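Local coordinates for mitotic checkpoint control protein kinase BUB1 (Drosophila melanogaster, PDB 6JKK), which is the mitotic checkpoint kinase BubR1, represented here by its protein kinase domain, which probably binds ATP and phosphorylates CENP-E, at residues Gly79-Leu84 against Ser131-Tyr136; Tyr92-Ile97 against Leu205-Val210; Gln165-Val170 against Pro308-Leu313; Lys192-Asp197 against Lys334-Leu339. All coordinates share one frame; numbering follows the deposited sequence.

Interaction 1 (Gly79-Leu84 against Ser131-Tyr136)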
# COMPACT_ATOMS: atom_id res chain seq x y z
N GLY A 79 -10.93 13.45 18.80
CA GLY A 79 -11.52 12.15 19.03
C GLY A 79 -11.06 11.19 17.95
O GLY A 79 -11.43 10.01 17.95
N LYS A 80 -10.26 11.71 17.03
CA LYS A 80 -9.76 10.94 15.90
C LYS A 80 -8.81 9.83 16.36
O LYS A 80 -7.79 10.10 17.00
CB LYS A 80 -9.02 11.86 14.93
CG LYS A 80 -9.71 12.04 13.59
CD LYS A 80 -10.67 13.22 13.60
CE LYS A 80 -11.30 13.45 12.23
NZ LYS A 80 -11.30 14.89 11.86
N LYS A 81 -9.16 8.59 16.02
CA LYS A 81 -8.30 7.45 16.32
C LYS A 81 -7.09 7.46 15.40
O LYS A 81 -7.24 7.55 14.18
CB LYS A 81 -9.06 6.14 16.12
CG LYS A 81 -9.80 5.63 17.34
CD LYS A 81 -10.05 4.14 17.19
CE LYS A 81 -11.17 3.67 18.10
NZ LYS A 81 -11.42 2.21 17.95
N VAL A 82 -5.90 7.36 15.98
CA VAL A 82 -4.68 7.47 15.20
C VAL A 82 -3.78 6.24 15.34
O VAL A 82 -3.88 5.49 16.32
CB VAL A 82 -3.90 8.76 15.58
CG1 VAL A 82 -4.72 10.00 15.28
CG2 VAL A 82 -3.50 8.74 17.04
N ALA A 83 -2.93 6.02 14.35
CA ALA A 83 -1.85 5.05 14.47
C ALA A 83 -0.59 5.83 14.75
O ALA A 83 -0.33 6.85 14.09
CB ALA A 83 -1.69 4.26 13.19
N LEU A 84 0.20 5.36 15.71
CA LEU A 84 1.49 5.98 15.98
C LEU A 84 2.59 5.01 15.56
O LEU A 84 2.69 3.90 16.10
CB LEU A 84 1.62 6.35 17.47
CG LEU A 84 0.48 7.22 18.00
CD1 LEU A 84 -0.47 6.40 18.84
CD2 LEU A 84 0.99 8.42 18.80
N SER A 131 -0.78 8.92 11.93
CA SER A 131 -1.70 8.88 10.79
C SER A 131 -3.05 8.29 11.20
O SER A 131 -3.21 7.85 12.33
CB SER A 131 -1.10 8.08 9.63
OG SER A 131 -0.77 6.76 10.04
N GLU A 132 -4.03 8.27 10.30
CA GLU A 132 -5.37 7.80 10.67
C GLU A 132 -5.43 6.30 10.93
O GLU A 132 -4.84 5.51 10.18
CB GLU A 132 -6.40 8.19 9.59
CG GLU A 132 -7.83 7.84 9.97
CD GLU A 132 -8.85 8.24 8.92
OE1 GLU A 132 -8.44 8.78 7.87
OE2 GLU A 132 -10.05 7.99 9.14
N PHE A 133 -6.14 5.91 11.98
CA PHE A 133 -6.37 4.51 12.31
C PHE A 133 -7.67 4.03 11.69
O PHE A 133 -8.66 4.77 11.66
CB PHE A 133 -6.44 4.35 13.83
CG PHE A 133 -6.55 2.92 14.29
CD1 PHE A 133 -7.78 2.40 14.68
CD2 PHE A 133 -5.43 2.11 14.36
CE1 PHE A 133 -7.88 1.09 15.12
CE2 PHE A 133 -5.52 0.80 14.79
CZ PHE A 133 -6.75 0.28 15.18
N SER A 134 -7.67 2.80 11.18
CA SER A 134 -8.89 2.23 10.61
C SER A 134 -9.52 1.22 11.56
O SER A 134 -8.85 0.28 12.00
CB SER A 134 -8.60 1.54 9.28
OG SER A 134 -9.72 0.78 8.88
N ASP A 135 -10.81 1.39 11.85
CA ASP A 135 -11.54 0.42 12.68
C ASP A 135 -11.68 -0.94 12.00
O ASP A 135 -11.92 -1.95 12.67
CB ASP A 135 -12.93 0.95 13.06
CG ASP A 135 -12.89 1.99 14.16
OD1 ASP A 135 -12.57 1.63 15.32
OD2 ASP A 135 -13.20 3.17 13.88
N TYR A 136 -11.53 -0.97 10.68
CA TYR A 136 -11.67 -2.22 9.93
C TYR A 136 -10.35 -2.95 9.70
O TYR A 136 -10.33 -4.17 9.47
CB TYR A 136 -12.39 -1.95 8.60
CG TYR A 136 -13.75 -1.31 8.81
CD1 TYR A 136 -14.83 -2.07 9.24
CD2 TYR A 136 -13.94 0.05 8.60
CE1 TYR A 136 -16.07 -1.50 9.43
CE2 TYR A 136 -15.18 0.63 8.79
CZ TYR A 136 -16.23 -0.15 9.21
OH TYR A 136 -17.46 0.43 9.40
O HOH W 1 1.50 6.34 11.41

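Interaction 2 (Tyr92-Ile97 against Leu205-Val210). With GOL (glycerol), chain B.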
# COMPACT_ATOMS: atom_id res chain seq x y z
N TYR A 92 13.42 9.75 7.91
CA TYR A 92 13.08 11.02 7.28
C TYR A 92 12.44 10.76 5.93
O TYR A 92 11.52 11.47 5.51
CB TYR A 92 14.33 11.88 7.10
CG TYR A 92 15.00 12.28 8.39
CD1 TYR A 92 14.55 13.38 9.11
CD2 TYR A 92 16.08 11.56 8.89
CE1 TYR A 92 15.15 13.75 10.29
CE2 TYR A 92 16.70 11.93 10.08
CZ TYR A 92 16.22 13.03 10.77
OH TYR A 92 16.81 13.41 11.95
N TRP A 93 12.94 9.72 5.25
CA TRP A 93 12.51 9.41 3.89
C TRP A 93 11.01 9.17 3.79
O TRP A 93 10.35 9.65 2.86
CB TRP A 93 13.27 8.19 3.37
CG TRP A 93 12.92 7.81 1.96
CD1 TRP A 93 12.16 6.74 1.55
CD2 TRP A 93 13.33 8.49 0.77
NE1 TRP A 93 12.07 6.72 0.18
CE2 TRP A 93 12.78 7.78 -0.32
CE3 TRP A 93 14.10 9.63 0.52
CZ2 TRP A 93 12.99 8.18 -1.65
CZ3 TRP A 93 14.31 10.02 -0.79
CH2 TRP A 93 13.75 9.30 -1.86
N GLU A 94 10.46 8.43 4.75
CA GLU A 94 9.03 8.18 4.76
C GLU A 94 8.22 9.48 4.81
O GLU A 94 7.22 9.63 4.09
CB GLU A 94 8.66 7.26 5.93
CG GLU A 94 7.18 7.05 6.10
CD GLU A 94 6.88 5.98 7.12
OE1 GLU A 94 7.84 5.45 7.71
OE2 GLU A 94 5.69 5.67 7.31
N PHE A 95 8.67 10.43 5.63
CA PHE A 95 8.01 11.73 5.76
C PHE A 95 8.10 12.46 4.41
O PHE A 95 7.10 13.00 3.93
CB PHE A 95 8.67 12.55 6.89
CG PHE A 95 7.86 13.74 7.35
CD1 PHE A 95 6.50 13.85 7.07
CD2 PHE A 95 8.47 14.77 8.07
CE1 PHE A 95 5.76 14.96 7.50
CE2 PHE A 95 7.75 15.88 8.51
CZ PHE A 95 6.40 15.98 8.22
N TYR A 96 9.28 12.43 3.79
CA TYR A 96 9.46 13.05 2.47
C TYR A 96 8.47 12.52 1.43
O TYR A 96 7.78 13.30 0.77
CB TYR A 96 10.89 12.88 1.96
CG TYR A 96 11.01 13.18 0.47
CD1 TYR A 96 11.08 14.49 0.00
CD2 TYR A 96 11.05 12.15 -0.47
CE1 TYR A 96 11.16 14.77 -1.36
CE2 TYR A 96 11.14 12.42 -1.84
CZ TYR A 96 11.20 13.73 -2.27
OH TYR A 96 11.30 14.00 -3.62
N ILE A 97 8.40 11.20 1.28
CA ILE A 97 7.51 10.59 0.29
C ILE A 97 6.06 11.02 0.53
O ILE A 97 5.35 11.42 -0.40
CB ILE A 97 7.59 9.04 0.30
CG1 ILE A 97 8.96 8.56 -0.19
CG2 ILE A 97 6.45 8.45 -0.53
CD1 ILE A 97 9.31 8.97 -1.63
N LEU A 205 -3.81 3.25 0.82
CA LEU A 205 -2.45 2.71 0.76
C LEU A 205 -1.59 3.39 1.83
O LEU A 205 -1.60 4.62 1.95
CB LEU A 205 -1.85 2.97 -0.62
CG LEU A 205 -0.45 2.42 -0.90
CD1 LEU A 205 -0.46 0.91 -0.84
CD2 LEU A 205 0.05 2.90 -2.26
N ILE A 206 -0.86 2.59 2.60
CA ILE A 206 -0.06 3.10 3.72
C ILE A 206 1.38 2.59 3.67
O ILE A 206 1.71 1.70 2.88
CB ILE A 206 -0.67 2.66 5.07
CG1 ILE A 206 -0.53 1.14 5.24
CG2 ILE A 206 -2.15 3.07 5.16
CD1 ILE A 206 -0.90 0.60 6.64
N ASP A 207 2.22 3.15 4.54
CA ASP A 207 3.58 2.66 4.77
C ASP A 207 4.51 2.90 3.58
O ASP A 207 4.91 1.97 2.89
CB ASP A 207 3.58 1.18 5.19
CG ASP A 207 3.36 0.99 6.68
OD1 ASP A 207 2.84 -0.07 7.08
OD2 ASP A 207 3.73 1.90 7.46
N PHE A 208 4.86 4.17 3.39
CA PHE A 208 5.73 4.58 2.29
C PHE A 208 7.19 4.63 2.71
O PHE A 208 7.98 5.41 2.17
CB PHE A 208 5.27 5.94 1.77
CG PHE A 208 3.87 5.93 1.24
CD1 PHE A 208 3.59 5.44 -0.03
CD2 PHE A 208 2.81 6.39 2.03
CE1 PHE A 208 2.29 5.41 -0.52
CE2 PHE A 208 1.51 6.37 1.55
CZ PHE A 208 1.25 5.88 0.27
N GLY A 209 7.55 3.78 3.67
CA GLY A 209 8.87 3.79 4.28
C GLY A 209 10.04 3.49 3.36
O GLY A 209 11.16 3.92 3.61
N VAL A 210 9.78 2.73 2.29
CA VAL A 210 10.84 2.42 1.32
C VAL A 210 10.43 2.79 -0.10
O VAL A 210 10.91 2.19 -1.07
CB VAL A 210 11.25 0.92 1.38
CG1 VAL A 210 11.87 0.60 2.72
CG2 VAL A 210 10.06 -0.01 1.11
C1 GOL B . 2.81 6.73 6.08
O1 GOL B . 3.80 5.88 5.56
C2 GOL B . 1.95 6.02 7.13
O2 GOL B . 1.20 4.99 6.51
C3 GOL B . 2.79 5.35 8.21
O3 GOL B . 3.47 6.33 8.96

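Interaction 3 (Gln165-Val170 against Pro308-Leu313)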
# COMPACT_ATOMS: atom_id res chain seq x y z
N GLN A 165 -10.47 -0.98 -7.20
CA GLN A 165 -10.04 0.14 -6.38
C GLN A 165 -8.53 0.21 -6.25
O GLN A 165 -7.94 1.29 -6.37
CB GLN A 165 -10.66 0.05 -4.98
CG GLN A 165 -12.16 0.22 -4.94
CD GLN A 165 -12.70 0.10 -3.53
OE1 GLN A 165 -12.20 0.77 -2.62
NE2 GLN A 165 -13.69 -0.76 -3.33
N MET A 166 -7.90 -0.93 -5.99
CA MET A 166 -6.45 -0.97 -5.80
C MET A 166 -5.74 -0.55 -7.08
O MET A 166 -4.71 0.11 -7.03
CB MET A 166 -5.98 -2.37 -5.38
CG MET A 166 -6.28 -2.71 -3.93
SD MET A 166 -5.57 -4.30 -3.46
CE MET A 166 -6.54 -5.40 -4.50
N LEU A 167 -6.29 -0.96 -8.22
CA LEU A 167 -5.74 -0.55 -9.51
C LEU A 167 -5.81 0.96 -9.67
O LEU A 167 -4.88 1.58 -10.19
CB LEU A 167 -6.49 -1.24 -10.65
CG LEU A 167 -6.04 -2.66 -10.98
CD1 LEU A 167 -7.14 -3.41 -11.70
CD2 LEU A 167 -4.76 -2.61 -11.80
N ASP A 168 -6.92 1.55 -9.23
CA ASP A 168 -7.09 3.00 -9.38
C ASP A 168 -6.08 3.73 -8.50
O ASP A 168 -5.48 4.73 -8.91
CB ASP A 168 -8.52 3.41 -8.99
CG ASP A 168 -9.12 4.45 -9.92
OD1 ASP A 168 -8.57 4.69 -11.02
OD2 ASP A 168 -10.17 5.02 -9.55
N ILE A 169 -5.88 3.22 -7.29
CA ILE A 169 -4.96 3.86 -6.34
C ILE A 169 -3.51 3.81 -6.84
O ILE A 169 -2.78 4.80 -6.77
CB ILE A 169 -5.08 3.21 -4.94
CG1 ILE A 169 -6.45 3.53 -4.33
CG2 ILE A 169 -3.97 3.70 -4.02
CD1 ILE A 169 -6.80 2.70 -3.09
N VAL A 170 -3.11 2.65 -7.36
CA VAL A 170 -1.75 2.47 -7.88
C VAL A 170 -1.54 3.29 -9.15
O VAL A 170 -0.48 3.91 -9.34
CB VAL A 170 -1.46 0.97 -8.12
CG1 VAL A 170 -0.12 0.77 -8.81
CG2 VAL A 170 -1.49 0.23 -6.81
N PRO A 308 1.71 -1.52 -18.57
CA PRO A 308 0.36 -1.85 -19.03
C PRO A 308 -0.67 -0.81 -18.62
O PRO A 308 -0.50 -0.14 -17.60
CB PRO A 308 0.06 -3.17 -18.32
CG PRO A 308 1.02 -3.24 -17.17
CD PRO A 308 2.26 -2.56 -17.69
N ASN A 309 -1.74 -0.68 -19.40
CA ASN A 309 -2.83 0.24 -19.08
C ASN A 309 -3.68 -0.30 -17.93
O ASN A 309 -4.48 -1.21 -18.12
CB ASN A 309 -3.69 0.49 -20.34
CG ASN A 309 -4.72 1.61 -20.15
OD1 ASN A 309 -5.28 1.78 -19.07
ND2 ASN A 309 -4.96 2.36 -21.21
N LEU A 310 -3.51 0.27 -16.74
CA LEU A 310 -4.24 -0.19 -15.56
C LEU A 310 -5.74 0.13 -15.65
O LEU A 310 -6.56 -0.58 -15.07
CB LEU A 310 -3.64 0.42 -14.28
CG LEU A 310 -2.16 0.17 -14.00
CD1 LEU A 310 -1.77 0.62 -12.60
CD2 LEU A 310 -1.82 -1.30 -14.18
N GLN A 311 -6.09 1.18 -16.37
CA GLN A 311 -7.50 1.54 -16.54
C GLN A 311 -8.24 0.52 -17.40
O GLN A 311 -9.41 0.24 -17.14
CB GLN A 311 -7.65 2.95 -17.13
CG GLN A 311 -7.26 4.06 -16.14
CD GLN A 311 -7.99 3.95 -14.80
OE1 GLN A 311 -9.19 3.68 -14.75
NE2 GLN A 311 -7.26 4.19 -13.70
N GLN A 312 -7.57 -0.04 -18.40
CA GLN A 312 -8.17 -1.10 -19.22
C GLN A 312 -8.48 -2.32 -18.35
O GLN A 312 -9.49 -3.01 -18.55
CB GLN A 312 -7.24 -1.49 -20.37
CG GLN A 312 -7.59 -2.82 -21.05
CD GLN A 312 -8.94 -2.81 -21.74
OE1 GLN A 312 -9.41 -1.76 -22.18
NE2 GLN A 312 -9.58 -3.97 -21.82
N LEU A 313 -7.62 -2.59 -17.38
CA LEU A 313 -7.86 -3.69 -16.45
C LEU A 313 -9.07 -3.39 -15.57
O LEU A 313 -9.88 -4.27 -15.29
CB LEU A 313 -6.62 -3.98 -15.61
CG LEU A 313 -5.41 -4.50 -16.38
CD1 LEU A 313 -4.25 -4.80 -15.44
CD2 LEU A 313 -5.79 -5.73 -17.19

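Interaction 4 (Lys192-Asp197 against Lys334-Leu339)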
# COMPACT_ATOMS: atom_id res chain seq x y z
N LYS A 192 -13.56 2.33 5.24
CA LYS A 192 -15.01 2.38 5.38
C LYS A 192 -15.63 1.25 4.57
O LYS A 192 -14.95 0.64 3.75
CB LYS A 192 -15.54 3.76 4.93
CG LYS A 192 -15.22 4.15 3.50
CD LYS A 192 -15.86 5.51 3.20
CE LYS A 192 -15.49 6.03 1.82
NZ LYS A 192 -15.82 5.07 0.74
N PRO A 193 -16.92 0.94 4.81
CA PRO A 193 -17.53 -0.15 4.04
C PRO A 193 -17.53 0.15 2.54
O PRO A 193 -17.32 1.30 2.15
CB PRO A 193 -18.97 -0.18 4.58
CG PRO A 193 -18.87 0.40 5.96
CD PRO A 193 -17.82 1.46 5.86
N ILE A 194 -17.74 -0.86 1.71
CA ILE A 194 -17.79 -0.68 0.25
C ILE A 194 -19.15 -0.14 -0.18
O ILE A 194 -20.16 -0.50 0.41
CB ILE A 194 -17.51 -2.02 -0.48
CG1 ILE A 194 -16.05 -2.43 -0.33
CG2 ILE A 194 -17.80 -1.92 -1.95
CD1 ILE A 194 -15.76 -3.15 0.92
N CYS A 195 -19.18 0.74 -1.20
CA CYS A 195 -20.43 1.07 -1.90
C CYS A 195 -20.51 0.27 -3.18
O CYS A 195 -19.50 -0.10 -3.77
CB CYS A 195 -20.51 2.56 -2.25
SG CYS A 195 -19.31 3.62 -1.44
N ALA A 196 -21.74 0.00 -3.63
CA ALA A 196 -21.95 -0.75 -4.87
C ALA A 196 -21.29 -0.13 -6.11
O ALA A 196 -21.07 -0.82 -7.10
CB ALA A 196 -23.44 -0.95 -5.10
N ASP A 197 -21.00 1.17 -6.05
CA ASP A 197 -20.32 1.86 -7.14
C ASP A 197 -18.82 1.58 -7.08
O ASP A 197 -18.17 1.91 -6.11
CB ASP A 197 -20.60 3.37 -7.04
CG ASP A 197 -19.74 4.19 -7.98
OD1 ASP A 197 -19.36 5.33 -7.61
OD2 ASP A 197 -19.44 3.70 -9.09
N LYS A 334 -23.48 -8.51 2.24
CA LYS A 334 -23.04 -9.56 3.15
C LYS A 334 -21.64 -9.30 3.69
O LYS A 334 -21.35 -9.57 4.86
CB LYS A 334 -23.11 -10.92 2.46
CG LYS A 334 -24.52 -11.39 2.16
CD LYS A 334 -24.53 -12.76 1.48
CE LYS A 334 -23.88 -12.73 0.11
NZ LYS A 334 -24.06 -14.01 -0.63
N PHE A 335 -20.76 -8.80 2.83
CA PHE A 335 -19.40 -8.44 3.21
C PHE A 335 -19.40 -7.33 4.25
O PHE A 335 -18.71 -7.42 5.28
CB PHE A 335 -18.60 -8.01 1.98
CG PHE A 335 -17.21 -7.53 2.28
CD1 PHE A 335 -16.15 -8.43 2.32
CD2 PHE A 335 -16.95 -6.19 2.52
CE1 PHE A 335 -14.86 -7.99 2.58
CE2 PHE A 335 -15.67 -5.75 2.81
CZ PHE A 335 -14.62 -6.65 2.82
N ASN A 336 -20.16 -6.27 3.98
CA ASN A 336 -20.23 -5.14 4.90
C ASN A 336 -20.80 -5.54 6.26
O ASN A 336 -20.35 -5.06 7.31
CB ASN A 336 -21.06 -3.99 4.30
CG ASN A 336 -20.29 -3.20 3.26
OD1 ASN A 336 -19.07 -3.26 3.20
ND2 ASN A 336 -21.01 -2.42 2.44
N THR A 337 -21.78 -6.44 6.24
CA THR A 337 -22.37 -6.95 7.48
C THR A 337 -21.33 -7.68 8.35
O THR A 337 -21.32 -7.53 9.58
CB THR A 337 -23.58 -7.86 7.19
OG1 THR A 337 -24.63 -7.08 6.59
CG2 THR A 337 -24.11 -8.49 8.48
N ILE A 338 -20.46 -8.46 7.71
CA ILE A 338 -19.40 -9.16 8.43
C ILE A 338 -18.44 -8.15 9.07
O ILE A 338 -17.97 -8.35 10.20
CB ILE A 338 -18.63 -10.12 7.49
CG1 ILE A 338 -19.54 -11.27 7.04
CG2 ILE A 338 -17.37 -10.66 8.17
CD1 ILE A 338 -19.05 -11.97 5.79
N LEU A 339 -18.17 -7.06 8.35
CA LEU A 339 -17.32 -5.97 8.83
C LEU A 339 -17.88 -5.28 10.06
O LEU A 339 -17.13 -4.92 10.97
CB LEU A 339 -17.18 -4.90 7.75
CG LEU A 339 -16.36 -5.08 6.48
CD1 LEU A 339 -16.48 -3.81 5.65
CD2 LEU A 339 -14.91 -5.39 6.81

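Interaction 1 (Gly79-Leu84 against Ser131-Tyr136)
Ala83 and Ser131 form an antiparallel hydrogen-bonded pair. Ala83 N donates to Ser131 O at 2.7 Å, and Ser131 N donates back to Ala83 O at 3.0 Å. A third backbone bond, from Phe133 N to Lys81 O at 3.0 Å, carries the pairing just past the end of strand 127-132. A water donates to Ala83 O and is also hydrogen-bonded to Ser131 OG at 2.7 Å.

Phe133 holds CG anti to the backbone N (chi1 -175°). Its CD1 lies 3.8 Å from Lys81 CD, and the two side chains cross at a slant. Ala83 CB lies at the ring edge, 4.5 Å from CD2 of Phe133. The Lys81 chain is extended beyond CG. Its NZ forms a salt bridge with Asp135 OD1 at 2.9 Å, with the two side chains nearly perpendicular. This ties the Lys81 end of strand 80-87 to the segment that follows strand 127-132. In the kinase fold that segment is the hinge between the lobes, and Ser131 probably occupies the gatekeeper position.

Farther out, Ser134 OG accepts from Tyr136 N in an ST turn and also bonds Leu190 O. Strand 80-87 lies between strands 127-132 and 68-75 in the N-lobe sheet. Phe133 also touches Val72 of strand 68-75, and Ser134 and Glu132 pack on Met191 beyond strand 188-190.

Interaction 2 (Tyr92-Ile97 against Leu205-Val210)
Ile97 and Phe208 pack helix 92-104 against the DFG motif, residues 207-209, of this kinase domain. The helix corresponds to helix C of the kinase fold. Ile97 CG2 lies 3.6 Å from Phe208 CB, and the two side chains cross at a slant. The Phe208 ring also touches Cys98 and Ile101, farther along the same helix. Next to this, Glu94 CB rests 3.8 Å from Gly209 CA. Gly209 O meets the edge of the Trp93 indole in its plane, 3.6 Å from CD1. The neighbouring NE1 of Trp93 bonds Ser211 O. This side is close-packed and has no direct hydrogen bond between the two segments.

The polar side is looser. The carboxylates of Glu94 and Asp207 stay apart, with OE2 of Glu94 4.3 Å from OD2 of Asp207. Lys85, the predicted ATP-binding lysine, makes salt bridges to both, which would offset their repulsion. The helix C glutamate bridge and the packing of Phe208 are consistent with a helix-in, DFG-in state.

A glycerol, probably from the crystallisation liquor, links the two segments on this side. Asp207 N donates to its O2 at 2.9 Å. Phe208 N donates to its O1 at 3.0 Å in a nearly straight bond (166°). Glu94 has an extended chain, and its OE2 accepts from two glycerol hydroxyls, O1 at 2.6 Å and O3 at 2.8 Å.

Interaction 3 (Gln165-Val170 against Pro308-Leu313)
Leu167 and Leu310 bring helix 156-175 and the first turn of helix 310-322 together, with Leu167 CA 6.2 Å from Leu310 CA. Both side chains point across the gap. Their CD2 methyls meet, with Leu167 CD2 4.0 Å from Leu310 CD2, and the two chains pass at a slant. The other branch of Leu167 turns to the next helical turn, where CD1 lies 4.0 Å from Leu313 CB. Leu167 thus wedges between Leu310 and Leu313. The second methyl of Leu310, CD1, lies 4.1 Å from Val170 CG1.

Leu310 and Leu313 also touch Leu298 of helix 288-299, and Leu167 touches Leu252 of helix 246-261. The contact therefore belongs to the helical core of the kinase C-lobe, where helix 156-175 corresponds to helix E. It is structural packing away from the ATP site. Asn309 caps the start of helix 310-322: its OD1 accepts from Gln312 N at 3.0 Å and more weakly from Gln311 N.

At one border of the leucine patch, the Gln311 chain bends about CB-CG (chi2 -54°), and its end turns back toward helix 156-175. NE2 donates to Asp168 OD1 at 3.0 Å in a nearly straight bond (162°). The oxygen lies close to the amide plane, although the carboxylate plane is turned well away from it. NE2 also bonds Asp171 OD2, one turn on, and Gln311 OE1 accepts from Arg314. Arg314 also makes a long, weak ion pair with Asp168. The neutral amide thus serves two acidic side chains of one helix, and with Arg314 it probably eases their mutual repulsion beside an otherwise apolar seam.

Interaction 4 (Lys192-Asp197 against Lys334-Leu339)
The Phe335 ring and the Asn336 amide are the flat groups that meet Pro193 and Ile194. Asn336 OD1 lies at the edge of the Phe335 ring, in its plane. Ile194 CD1 comes up to the same ring obliquely, 3.2 Å from CE2 of Phe335. That is short for two carbons, so the exact spacing is doubtful. The two side chains cross at about a right angle. The ring also touches Val142 and Val146 of helix 139-150, Val158 of helix 156-175 and Leu190.

The Asn336 amide pairs with both backbone polar groups of Ile194. ND2 donates to Ile194 O at 2.9 Å in a nearly straight bond (163°). The acceptor lies in the amide plane, and the donor lies on a lone pair of the carbonyl. Ile194 N donates to Asn336 OD1 at 3.1 Å, tilted a little from the amide carbonyl plane. Two bonds fix the rotation of the amide. It takes up both the N-H and the C=O of one residue in irregular backbone, much as a neighbouring strand would.

Segment 192-197 belongs to the loop joining strands 188-190 and 203-205 of the kinase C-lobe. Helix 325-339 is the last helix of the chain and packs beside this loop. Asn336 CB points toward the loop, and with CG anti to the carbonyl carbon (chi1 -78°) CG lies close to Pro193 CB.

Pro193 CB lies 3.4 Å from Asn336 OD1, next to the polar pair. One turn on, Leu339 CD1 lies 4.1 Å from Pro193 CA. Tyr136, at the end of the hinge segment, touches both Pro193 and Leu339.

Interaction 1 lies at the surface, where the N-lobe sheet runs into the hinge, and relies on backbone bonds plus a lysine-aspartate bridge. Interaction 2 is partly buried beside the ATP site; a bound glycerol and Lys85 link polar groups that do not bond each other directly. Interactions 3 and 4 are buried in the C-lobe, away from that site. Interaction 3 is mainly leucine packing, interaction 4 an amide gripping backbone. Their helices 310-322 and 325-339 follow one another in the chain, and Gln165 touches Ile194. Interactions 1 and 4 meet through Tyr136, which also packs on Lys192. Leu205 and Ile169 join interactions 2 and 3. Interactions 2 and 4 lie on opposite sides of the chain's centre.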